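Local coordinates for diketoreductase (Acinetobacter baylyi, PDB 4E12), which reduces dicarbonyl compounds with NADH and, as its family suggests, probably oxidises (3S)-3-hydroxyacyl-CoA with NAD(+) in fatty acid beta-oxidation, at residues Thr12-Phe25 / Arg46-Gly60. Numbering follows the deposited sequence.
Sequences TGVLGSQIAFQTAF and RFEGLAAVYEKEVAG. With SO4 (sulfate ion), chain H.
Phe21 of helix 14-25 enters helix 46-57 as a knob among Phe47, Leu50, Ala51 and Tyr54, where the helices cross at -56°. With CG anti to the backbone N (chi1 -165°), its ring reaches small Ala51, Phe21 CZ lying 3.5 Å from Ala51 CA. Leu50 CB covers one Phe21 face, while the Phe21 edge meets the Tyr54 face in a T-shaped pair, planes at 73°. Tyr54 puts its edge to the face of Phe25; Tyr54 OH lies 2.4 Å from Gln22 OE1, doubtfully short for a hydrogen bond, while Gln22 NE2 bonds Ile177 O. Small Ser17 and Ala20 let the helices close in: Ala20 CB touches Phe47 CE1, and Ser17 O lies in the Phe47 ring plane, 3.3 Å from CE1. Beyond Ser17 the contact loosens: exposed Arg46 lays a guanidinium face over Gly13, and a water donates to Thr12 OG1, also bonded to Asp34, but accepts only weakly from Arg46 NH1. N-cap Gly13, in a GxGxxG-like Rossmann turn, has no CB to collide with O4 of a sulfate, probably from the crystallisation liquor. Aromatic packing thus joins the helices, while Val14 N and Leu15 N, in NAD(+)-binding residues, take up the anion, consistent with a dinucleotide phosphate site.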
ATOM      1  N   THR A  12      10.609   0.708 -30.107  1.00 34.37           N
ATOM      2  CA  THR A  12      11.164  -0.602 -29.832  1.00 34.27           C
ATOM      3  C   THR A  12      12.077  -0.569 -28.632  1.00 36.80           C
ATOM      4  O   THR A  12      13.013  -1.367 -28.537  1.00 34.84           O
ATOM      5  CB  THR A  12      11.929  -1.143 -31.044  1.00 35.61           C
ATOM      6  OG1 THR A  12      12.988  -0.235 -31.401  1.00 35.78           O
ATOM      7  CG2 THR A  12      10.976  -1.314 -32.216  1.00 32.16           C
ATOM      8  N   GLY A  13      11.802   0.369 -27.729  1.00 35.51           N
ATOM      9  CA  GLY A  13      12.548   0.460 -26.486  1.00 37.01           C
ATOM     10  C   GLY A  13      12.191  -0.632 -25.504  1.00 36.31           C
ATOM     11  O   GLY A  13      11.638  -1.664 -25.894  1.00 34.38           O
ATOM     12  N   VAL A  14      12.510  -0.419 -24.231  1.00 34.61           N
ATOM     13  CA  VAL A  14      12.203  -1.393 -23.188  1.00 32.19           C
ATOM     14  C   VAL A  14      10.724  -1.808 -23.208  1.00 33.39           C
ATOM     15  O   VAL A  14      10.414  -3.003 -23.225  1.00 32.43           O
ATOM     16  CB  VAL A  14      12.580  -0.838 -21.790  1.00 34.95           C
ATOM     17  CG1 VAL A  14      12.108  -1.780 -20.699  1.00 34.15           C
ATOM     18  CG2 VAL A  14      14.094  -0.641 -21.695  1.00 36.40           C
ATOM     19  N   LEU A  15       9.822  -0.825 -23.228  1.00 31.35           N
ATOM     20  CA  LEU A  15       8.389  -1.095 -23.197  1.00 30.04           C
ATOM     21  C   LEU A  15       7.844  -1.547 -24.550  1.00 27.33           C
ATOM     22  O   LEU A  15       7.070  -2.498 -24.612  1.00 28.36           O
ATOM     23  CB  LEU A  15       7.597   0.111 -22.702  1.00 35.45           C
ATOM     24  CG  LEU A  15       7.867   0.549 -21.260  1.00 50.08           C
ATOM     25  CD1 LEU A  15       7.224   1.902 -20.974  1.00 60.73           C
ATOM     26  CD2 LEU A  15       7.357  -0.518 -20.307  1.00 46.20           C
ATOM     27  N   GLY A  16       8.208  -0.860 -25.622  1.00 26.09           N
ATOM     28  CA  GLY A  16       7.728  -1.261 -26.934  1.00 28.24           C
ATOM     29  C   GLY A  16       8.130  -2.677 -27.325  1.00 27.22           C
ATOM     30  O   GLY A  16       7.361  -3.408 -27.953  1.00 29.54           O
ATOM     31  N   SER A  17       9.340  -3.077 -26.971  1.00 27.59           N
ATOM     32  CA  SER A  17       9.797  -4.406 -27.377  1.00 26.58           C
ATOM     33  C   SER A  17       9.058  -5.494 -26.593  1.00 26.74           C
ATOM     34  O   SER A  17       8.718  -6.529 -27.163  1.00 29.48           O
ATOM     35  CB  SER A  17      11.314  -4.575 -27.250  1.00 30.29           C
ATOM     36  OG  SER A  17      11.714  -4.512 -25.900  1.00 33.24           O
ATOM     37  N   GLN A  18       8.794  -5.270 -25.307  1.00 30.79           N
ATOM     38  CA  GLN A  18       8.019  -6.248 -24.529  1.00 30.73           C
ATOM     39  C   GLN A  18       6.596  -6.374 -25.059  1.00 27.15           C
ATOM     40  O   GLN A  18       6.049  -7.474 -25.153  1.00 32.19           O
ATOM     41  CB  GLN A  18       7.959  -5.857 -23.056  1.00 32.71           C
ATOM     42  CG  GLN A  18       9.303  -5.834 -22.394  1.00 37.33           C
ATOM     43  CD  GLN A  18       9.244  -5.513 -20.919  1.00 36.54           C
ATOM     44  OE1 GLN A  18       8.327  -5.920 -20.202  1.00 33.67           O
ATOM     45  NE2 GLN A  18      10.228  -4.771 -20.458  1.00 38.21           N
ATOM     46  N   ILE A  19       5.982  -5.241 -25.389  1.00 29.68           N
ATOM     47  CA  ILE A  19       4.614  -5.244 -25.876  1.00 27.67           C
ATOM     48  C   ILE A  19       4.556  -5.988 -27.203  1.00 29.17           C
ATOM     49  O   ILE A  19       3.662  -6.804 -27.437  1.00 25.87           O
ATOM     50  CB  ILE A  19       4.089  -3.800 -26.075  1.00 30.96           C
ATOM     51  CG1 ILE A  19       4.005  -3.076 -24.724  1.00 31.27           C
ATOM     52  CG2 ILE A  19       2.753  -3.827 -26.809  1.00 28.94           C
ATOM     53  CD1 ILE A  19       3.652  -1.592 -24.821  1.00 32.45           C
ATOM     54  N   ALA A  20       5.525  -5.696 -28.061  1.00 30.00           N
ATOM     55  CA  ALA A  20       5.601  -6.320 -29.371  1.00 29.52           C
ATOM     56  C   ALA A  20       5.828  -7.815 -29.237  1.00 30.89           C
ATOM     57  O   ALA A  20       5.165  -8.606 -29.914  1.00 30.62           O
ATOM     58  CB  ALA A  20       6.694  -5.663 -30.202  1.00 26.50           C
ATOM     59  N   PHE A  21       6.724  -8.212 -28.333  1.00 29.43           N
ATOM     60  CA  PHE A  21       7.058  -9.613 -28.190  1.00 30.22           C
ATOM     61  C   PHE A  21       5.923 -10.404 -27.578  1.00 31.16           C
ATOM     62  O   PHE A  21       5.594 -11.474 -28.075  1.00 29.07           O
ATOM     63  CB  PHE A  21       8.352  -9.847 -27.399  1.00 28.22           C
ATOM     64  CG  PHE A  21       8.889 -11.239 -27.564  1.00 31.97           C
ATOM     65  CD1 PHE A  21       9.775 -11.530 -28.600  1.00 30.17           C
ATOM     66  CD2 PHE A  21       8.501 -12.265 -26.697  1.00 31.09           C
ATOM     67  CE1 PHE A  21      10.276 -12.838 -28.777  1.00 33.07           C
ATOM     68  CE2 PHE A  21       8.991 -13.565 -26.861  1.00 33.90           C
ATOM     69  CZ  PHE A  21       9.881 -13.854 -27.898  1.00 34.14           C
ATOM     70  N   GLN A  22       5.340  -9.901 -26.496  1.00 27.87           N
ATOM     71  CA  GLN A  22       4.162 -10.513 -25.897  1.00 29.77           C
ATOM     72  C   GLN A  22       3.066 -10.719 -26.950  1.00 36.27           C
ATOM     73  O   GLN A  22       2.408 -11.761 -27.005  1.00 33.20           O
ATOM     74  CB  GLN A  22       3.635  -9.627 -24.752  1.00 27.18           C
ATOM     75  CG  GLN A  22       2.458 -10.230 -23.960  1.00 30.15           C
ATOM     76  CD  GLN A  22       2.837 -11.417 -23.081  1.00 29.13           C
ATOM     77  OE1 GLN A  22       4.004 -11.808 -22.994  1.00 35.55           O
ATOM     78  NE2 GLN A  22       1.843 -11.994 -22.420  1.00 33.98           N
ATOM     79  N   THR A  23       2.870  -9.716 -27.794  1.00 33.90           N
ATOM     80  CA  THR A  23       1.806  -9.765 -28.788  1.00 32.14           C
ATOM     81  C   THR A  23       2.122 -10.802 -29.872  1.00 33.33           C
ATOM     82  O   THR A  23       1.252 -11.582 -30.270  1.00 39.67           O
ATOM     83  CB  THR A  23       1.537  -8.358 -29.372  1.00 30.98           C
ATOM     84  OG1 THR A  23       1.019  -7.510 -28.339  1.00 27.33           O
ATOM     85  CG2 THR A  23       0.521  -8.417 -30.495  1.00 30.39           C
ATOM     86  N   ALA A  24       3.370 -10.817 -30.322  1.00 31.42           N
ATOM     87  CA  ALA A  24       3.844 -11.824 -31.263  1.00 33.16           C
ATOM     88  C   ALA A  24       3.748 -13.232 -30.660  1.00 32.85           C
ATOM     89  O   ALA A  24       3.212 -14.147 -31.296  1.00 32.03           O
ATOM     90  CB  ALA A  24       5.269 -11.512 -31.701  1.00 30.56           C
ATOM     91  N   PHE A  25       4.223 -13.395 -29.424  1.00 34.47           N
ATOM     92  CA  PHE A  25       4.203 -14.707 -28.750  1.00 31.40           C
ATOM     93  C   PHE A  25       2.790 -15.315 -28.701  1.00 36.95           C
ATOM     94  O   PHE A  25       2.629 -16.541 -28.682  1.00 36.91           O
ATOM     95  CB  PHE A  25       4.769 -14.579 -27.329  1.00 34.98           C
ATOM     96  CG  PHE A  25       4.769 -15.869 -26.551  1.00 40.31           C
ATOM     97  CD1 PHE A  25       5.461 -16.989 -27.017  1.00 38.99           C
ATOM     98  CD2 PHE A  25       4.076 -15.964 -25.347  1.00 37.31           C
ATOM     99  CE1 PHE A  25       5.457 -18.186 -26.283  1.00 39.38           C
ATOM    100  CE2 PHE A  25       4.069 -17.144 -24.618  1.00 38.60           C
ATOM    101  CZ  PHE A  25       4.756 -18.253 -25.083  1.00 32.11           C
ATOM    102  N   ARG A  46      16.804  -6.690 -28.658  1.00 34.27           N
ATOM    103  CA  ARG A  46      15.915  -6.784 -27.502  1.00 32.02           C
ATOM    104  C   ARG A  46      15.017  -8.000 -27.651  1.00 31.51           C
ATOM    105  O   ARG A  46      14.751  -8.704 -26.675  1.00 30.74           O
ATOM    106  CB  ARG A  46      15.061  -5.535 -27.297  1.00 34.37           C
ATOM    107  CG  ARG A  46      15.849  -4.288 -26.925  1.00 33.31           C
ATOM    108  CD  ARG A  46      14.934  -3.144 -26.527  1.00 37.51           C
ATOM    109  NE  ARG A  46      15.700  -1.989 -26.070  1.00 39.96           N
ATOM    110  CZ  ARG A  46      16.151  -1.024 -26.865  1.00 58.72           C
ATOM    111  NH1 ARG A  46      15.915  -1.067 -28.171  1.00 51.24           N
ATOM    112  NH2 ARG A  46      16.842  -0.013 -26.359  1.00 64.52           N
ATOM    113  N   PHE A  47      14.546  -8.241 -28.869  1.00 30.29           N
ATOM    114  CA  PHE A  47      13.661  -9.380 -29.107  1.00 33.18           C
ATOM    115  C   PHE A  47      14.368 -10.706 -28.854  1.00 33.97           C
ATOM    116  O   PHE A  47      13.776 -11.636 -28.303  1.00 31.35           O
ATOM    117  CB  PHE A  47      13.087  -9.372 -30.523  1.00 32.26           C
ATOM    118  CG  PHE A  47      12.100  -8.278 -30.788  1.00 30.20           C
ATOM    119  CD1 PHE A  47      11.165  -7.897 -29.828  1.00 29.42           C
ATOM    120  CD2 PHE A  47      12.101  -7.625 -32.013  1.00 32.33           C
ATOM    121  CE1 PHE A  47      10.251  -6.885 -30.088  1.00 31.03           C
ATOM    122  CE2 PHE A  47      11.193  -6.617 -32.281  1.00 29.48           C
ATOM    123  CZ  PHE A  47      10.265  -6.242 -31.319  1.00 31.30           C
ATOM    124  N   GLU A  48      15.628 -10.807 -29.259  1.00 35.07           N
ATOM    125  CA  GLU A  48      16.379 -12.028 -29.007  1.00 32.79           C
ATOM    126  C   GLU A  48      16.492 -12.307 -27.509  1.00 34.71           C
ATOM    127  O   GLU A  48      16.256 -13.437 -27.067  1.00 35.18           O
ATOM    128  CB  GLU A  48      17.746 -11.961 -29.685  1.00 34.96           C
ATOM    129  CG  GLU A  48      17.601 -11.965 -31.187  1.00 39.26           C
ATOM    130  CD  GLU A  48      18.875 -11.650 -31.933  1.00 40.42           C
ATOM    131  OE1 GLU A  48      19.796 -11.044 -31.346  1.00 49.84           O
ATOM    132  OE2 GLU A  48      18.939 -12.004 -33.127  1.00 40.35           O
ATOM    133  N   GLY A  49      16.838 -11.282 -26.732  1.00 34.92           N
ATOM    134  CA  GLY A  49      16.857 -11.424 -25.281  1.00 30.99           C
ATOM    135  C   GLY A  49      15.514 -11.814 -24.676  1.00 34.30           C
ATOM    136  O   GLY A  49      15.437 -12.676 -23.791  1.00 32.98           O
ATOM    137  N   LEU A  50      14.441 -11.171 -25.142  1.00 37.50           N
ATOM    138  CA  LEU A  50      13.103 -11.509 -24.677  1.00 32.34           C
ATOM    139  C   LEU A  50      12.760 -12.961 -24.988  1.00 32.75           C
ATOM    140  O   LEU A  50      12.141 -13.635 -24.165  1.00 34.07           O
ATOM    141  CB  LEU A  50      12.046 -10.540 -25.246  1.00 32.44           C
ATOM    142  CG  LEU A  50      12.133  -9.080 -24.764  1.00 34.96           C
ATOM    143  CD1 LEU A  50      11.217  -8.171 -25.570  1.00 32.21           C
ATOM    144  CD2 LEU A  50      11.800  -9.000 -23.279  1.00 33.29           C
ATOM    145  N   ALA A  51      13.159 -13.451 -26.164  1.00 35.98           N
ATOM    146  CA  ALA A  51      12.898 -14.840 -26.526  1.00 37.01           C
ATOM    147  C   ALA A  51      13.533 -15.759 -25.496  1.00 35.55           C
ATOM    148  O   ALA A  51      12.926 -16.743 -25.063  1.00 31.64           O
ATOM    149  CB  ALA A  51      13.451 -15.147 -27.914  1.00 36.85           C
ATOM    150  N   ALA A  52      14.756 -15.420 -25.107  1.00 34.80           N
ATOM    151  CA  ALA A  52      15.511 -16.174 -24.113  1.00 39.38           C
ATOM    152  C   ALA A  52      14.816 -16.172 -22.746  1.00 37.30           C
ATOM    153  O   ALA A  52      14.681 -17.221 -22.104  1.00 35.80           O
ATOM    154  CB  ALA A  52      16.920 -15.604 -23.995  1.00 37.98           C
ATOM    155  N   VAL A  53      14.390 -14.996 -22.298  1.00 33.87           N
ATOM    156  CA  VAL A  53      13.654 -14.871 -21.041  1.00 34.31           C
ATOM    157  C   VAL A  53      12.383 -15.713 -21.096  1.00 32.38           C
ATOM    158  O   VAL A  53      12.072 -16.465 -20.168  1.00 34.82           O
ATOM    159  CB  VAL A  53      13.233 -13.404 -20.777  1.00 37.39           C
ATOM    160  CG1 VAL A  53      12.473 -13.298 -19.460  1.00 33.63           C
ATOM    161  CG2 VAL A  53      14.449 -12.493 -20.791  1.00 38.40           C
ATOM    162  N   TYR A  54      11.626 -15.571 -22.175  1.00 31.01           N
ATOM    163  CA  TYR A  54      10.389 -16.328 -22.304  1.00 32.11           C
ATOM    164  C   TYR A  54      10.614 -17.817 -22.203  1.00 34.23           C
ATOM    165  O   TYR A  54       9.946 -18.500 -21.424  1.00 35.06           O
ATOM    166  CB  TYR A  54       9.642 -15.988 -23.590  1.00 33.25           C
ATOM    167  CG  TYR A  54       8.775 -14.763 -23.453  1.00 34.88           C
ATOM    168  CD1 TYR A  54       7.431 -14.791 -23.832  1.00 34.12           C
ATOM    169  CD2 TYR A  54       9.296 -13.574 -22.939  1.00 31.09           C
ATOM    170  CE1 TYR A  54       6.628 -13.664 -23.702  1.00 34.68           C
ATOM    171  CE2 TYR A  54       8.510 -12.443 -22.807  1.00 35.29           C
ATOM    172  CZ  TYR A  54       7.173 -12.493 -23.191  1.00 35.77           C
ATOM    173  OH  TYR A  54       6.400 -11.374 -23.059  1.00 36.95           O
ATOM    174  N   GLU A  55      11.553 -18.327 -22.986  1.00 38.92           N
ATOM    175  CA  GLU A  55      11.797 -19.757 -22.971  1.00 48.20           C
ATOM    176  C   GLU A  55      12.106 -20.284 -21.567  1.00 45.08           C
ATOM    177  O   GLU A  55      11.818 -21.444 -21.267  1.00 43.28           O
ATOM    178  CB  GLU A  55      12.805 -20.179 -24.059  1.00 50.33           C
ATOM    179  CG  GLU A  55      14.158 -19.507 -24.038  1.00 69.71           C
ATOM    180  CD  GLU A  55      14.872 -19.592 -25.396  1.00 67.65           C
ATOM    181  OE1 GLU A  55      14.301 -20.158 -26.353  1.00 50.90           O
ATOM    182  OE2 GLU A  55      16.009 -19.088 -25.512  1.00 61.41           O
ATOM    183  N   LYS A  56      12.631 -19.434 -20.683  1.00 41.10           N
ATOM    184  CA  LYS A  56      12.893 -19.861 -19.303  1.00 42.45           C
ATOM    185  C   LYS A  56      11.770 -19.474 -18.334  1.00 48.66           C
ATOM    186  O   LYS A  56      11.566 -20.157 -17.327  1.00 47.77           O
ATOM    187  CB  LYS A  56      14.207 -19.268 -18.784  1.00 44.40           C
ATOM    188  CG  LYS A  56      15.451 -19.608 -19.612  1.00 49.13           C
ATOM    189  CD  LYS A  56      15.752 -21.092 -19.654  1.00 72.37           C
ATOM    190  CE  LYS A  56      16.951 -21.370 -20.559  1.00 80.94           C
ATOM    191  NZ  LYS A  56      17.229 -22.825 -20.719  1.00 78.03           N
ATOM    192  N   GLU A  57      11.044 -18.396 -18.626  1.00 45.38           N
ATOM    193  CA  GLU A  57      10.091 -17.839 -17.654  1.00 44.23           C
ATOM    194  C   GLU A  57       8.610 -17.962 -18.031  1.00 42.18           C
ATOM    195  O   GLU A  57       7.735 -17.783 -17.176  1.00 36.56           O
ATOM    196  CB  GLU A  57      10.399 -16.360 -17.405  1.00 46.19           C
ATOM    197  CG  GLU A  57      11.783 -16.067 -16.865  1.00 55.37           C
ATOM    198  CD  GLU A  57      11.978 -16.569 -15.450  1.00 63.17           C
ATOM    199  OE1 GLU A  57      10.969 -16.910 -14.799  1.00 64.77           O
ATOM    200  OE2 GLU A  57      13.136 -16.617 -14.985  1.00 65.47           O
ATOM    201  N   VAL A  58       8.295 -18.233 -19.291  1.00 38.80           N
ATOM    202  CA  VAL A  58       6.902 -18.071 -19.706  1.00 35.78           C
ATOM    203  C   VAL A  58       6.310 -19.380 -20.210  1.00 38.35           C
ATOM    204  O   VAL A  58       6.894 -20.029 -21.076  1.00 38.58           O
ATOM    205  CB  VAL A  58       6.766 -16.953 -20.787  1.00 34.49           C
ATOM    206  CG1 VAL A  58       5.337 -16.856 -21.263  1.00 31.15           C
ATOM    207  CG2 VAL A  58       7.210 -15.598 -20.220  1.00 31.76           C
ATOM    208  N   ALA A  59       5.152 -19.762 -19.674  1.00 35.68           N
ATOM    209  CA  ALA A  59       4.507 -21.003 -20.058  1.00 38.31           C
ATOM    210  C   ALA A  59       4.316 -21.073 -21.565  1.00 37.12           C
ATOM    211  O   ALA A  59       3.838 -20.119 -22.191  1.00 40.70           O
ATOM    212  CB  ALA A  59       3.173 -21.148 -19.352  1.00 41.08           C
ATOM    213  N   GLY A  60       4.717 -22.205 -22.134  1.00 38.08           N
ATOM    214  CA  GLY A  60       4.481 -22.470 -23.537  1.00 33.28           C
ATOM    215  C   GLY A  60       5.560 -21.958 -24.469  1.00 36.52           C
ATOM    216  O   GLY A  60       5.461 -22.148 -25.684  1.00 40.59           O
TER
HETATM  217  S   SO4 H 407      11.646   2.981 -23.476  1.00 56.94           S
HETATM  218  O1  SO4 H 407      11.387   3.630 -22.176  1.00 79.37           O
HETATM  219  O2  SO4 H 407      10.636   1.928 -23.697  1.00 52.97           O
HETATM  220  O3  SO4 H 407      11.572   3.981 -24.554  1.00 50.58           O
HETATM  221  O4  SO4 H 407      12.996   2.383 -23.459  1.00 42.91           O
HETATM  222  O   HOH W   1      15.496  -0.048 -30.861  1.00 40.44           O